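Local coordinates for putative type VI secretion protein (Escherichia coli, PDB 6SK0), which forms the trimeric spike of the type VI secretion system, which loads and inhibits a phospholipase effector and is thought to puncture target membranes, at the interface of chains A and B. Coordinates in Å, arbitrary orientation; residue numbers count along the deposited sequence, not the author numbering. Chains: chain A/B, Putative type VI secretion protein.

The interface of chains A and B. Residues chain A 659-661, 667; chain B 661, 667-668.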
loop_
_atom_site.group_PDB
_atom_site.type_symbol
_atom_site.label_atom_id
_atom_site.label_comp_id
_atom_site.label_asym_id
_atom_site.label_seq_id
_atom_site.Cartn_x
_atom_site.Cartn_y
_atom_site.Cartn_z
ATOM N N THR A 659 9.315 4.267 -2.010
ATOM C CA THR A 659 8.222 3.329 -1.797
ATOM C C THR A 659 8.776 1.956 -2.134
ATOM O O THR A 659 9.040 1.663 -3.301
ATOM C CB THR A 659 7.007 3.658 -2.662
ATOM O OG1 THR A 659 6.456 4.916 -2.265
ATOM C CG2 THR A 659 5.953 2.578 -2.531
ATOM N N ASP A 660 8.982 1.130 -1.118
ATOM C CA ASP A 660 9.602 -0.179 -1.271
ATOM C C ASP A 660 8.539 -1.252 -1.137
ATOM O O ASP A 660 7.758 -1.242 -0.184
ATOM C CB ASP A 660 10.692 -0.431 -0.228
ATOM C CG ASP A 660 11.570 0.762 -0.010
ATOM O OD1 ASP A 660 12.623 0.651 0.660
ATOM O OD2 ASP A 660 11.187 1.841 -0.450
ATOM N N ILE A 661 8.519 -2.173 -2.080
ATOM C CA ILE A 661 7.671 -3.345 -2.002
ATOM C C ILE A 661 8.577 -4.557 -1.959
ATOM O O ILE A 661 9.432 -4.739 -2.835
ATOM C CB ILE A 661 6.684 -3.425 -3.169
ATOM C CG1 ILE A 661 5.741 -2.225 -3.131
ATOM C CG2 ILE A 661 5.920 -4.724 -3.113
ATOM C CD1 ILE A 661 4.778 -2.183 -4.261
ATOM N N PHE A 667 5.248 -10.042 -6.896
ATOM C CA PHE A 667 4.610 -8.748 -7.047
ATOM C C PHE A 667 3.828 -8.782 -8.347
ATOM O O PHE A 667 4.412 -8.879 -9.429
ATOM C CB PHE A 667 5.633 -7.621 -7.041
ATOM C CG PHE A 667 5.041 -6.276 -7.295
ATOM C CD1 PHE A 667 4.195 -5.697 -6.373
ATOM C CD2 PHE A 667 5.322 -5.590 -8.458
ATOM C CE1 PHE A 667 3.648 -4.467 -6.599
ATOM C CE2 PHE A 667 4.779 -4.349 -8.685
ATOM C CZ PHE A 667 3.943 -3.785 -7.749
ATOM N N ILE B 661 1.268 5.354 -7.165
ATOM C CA ILE B 661 2.401 5.388 -6.264
ATOM C C ILE B 661 3.258 6.572 -6.661
ATOM O O ILE B 661 3.666 6.695 -7.821
ATOM C CB ILE B 661 3.203 4.083 -6.287
ATOM C CG1 ILE B 661 2.324 2.931 -5.808
ATOM C CG2 ILE B 661 4.440 4.221 -5.436
ATOM C CD1 ILE B 661 2.997 1.608 -5.848
ATOM N N PHE B 667 10.930 4.003 -6.368
ATOM C CA PHE B 667 10.003 2.892 -6.254
ATOM C C PHE B 667 10.788 1.622 -6.523
ATOM O O PHE B 667 11.271 1.407 -7.638
ATOM C CB PHE B 667 8.837 3.042 -7.219
ATOM C CG PHE B 667 7.906 1.878 -7.217
ATOM C CD1 PHE B 667 7.131 1.603 -6.109
ATOM C CD2 PHE B 667 7.806 1.050 -8.317
ATOM C CE1 PHE B 667 6.277 0.538 -6.100
ATOM C CE2 PHE B 667 6.942 -0.017 -8.312
ATOM C CZ PHE B 667 6.172 -0.272 -7.199
ATOM N N THR B 668 10.933 0.795 -5.502
ATOM C CA THR B 668 11.697 -0.435 -5.610
ATOM C C THR B 668 10.796 -1.609 -5.277
ATOM O O THR B 668 10.032 -1.562 -4.310
ATOM C CB THR B 668 12.932 -0.422 -4.699
ATOM O OG1 THR B 668 12.534 -0.549 -3.330
ATOM C CG2 THR B 668 13.717 0.870 -4.873
#
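Strand 659-663 of chain A lies parallel to strand 667-671 of chain B, with A:Thr659 paired to B:Phe667 and A:Asp660 to B:Thr668, while B:Ile661, on strand 659-663 of chain B, reaches in from another wall. This is one rung of the intertwined, trimeric beta-helix of the VgrG spike, in which neighbouring strands come from different chains. B:Thr668 is gripped through both of its backbone polar groups. Its N donates to A:Thr659 O at 3.0 Å. Its O accepts from A:Ile661 N at 2.8 Å in a nearly straight bond. Side chains alternate about this pairing. Inward, the ring of B:Phe667, with CG anti to the backbone N (chi1 176°), brings its CE1 to 3.6 Å from CD1 at the end of the extended A:Ile661 chain. The methyl A:Thr659 CG2 meets the same ring in plane at its CD1 edge, and also touches B:Ile661 CG2, 3.7 Å away. That methyl faces the core because it stands anti to its own N, which leaves OG1 beside the N. The side chains of A:Phe667 and B:Phe667 converge from different walls of the trimer and bring their CZ atoms to 4.2 Å, as expected for equivalent residues pointing towards the spike axis. On the other face of the strands, A:Asp660 and B:Thr668 run side by side, B:Thr668 OG1 resting 3.6 Å from A:Asp660 CB without a hydrogen bond to the carboxylate.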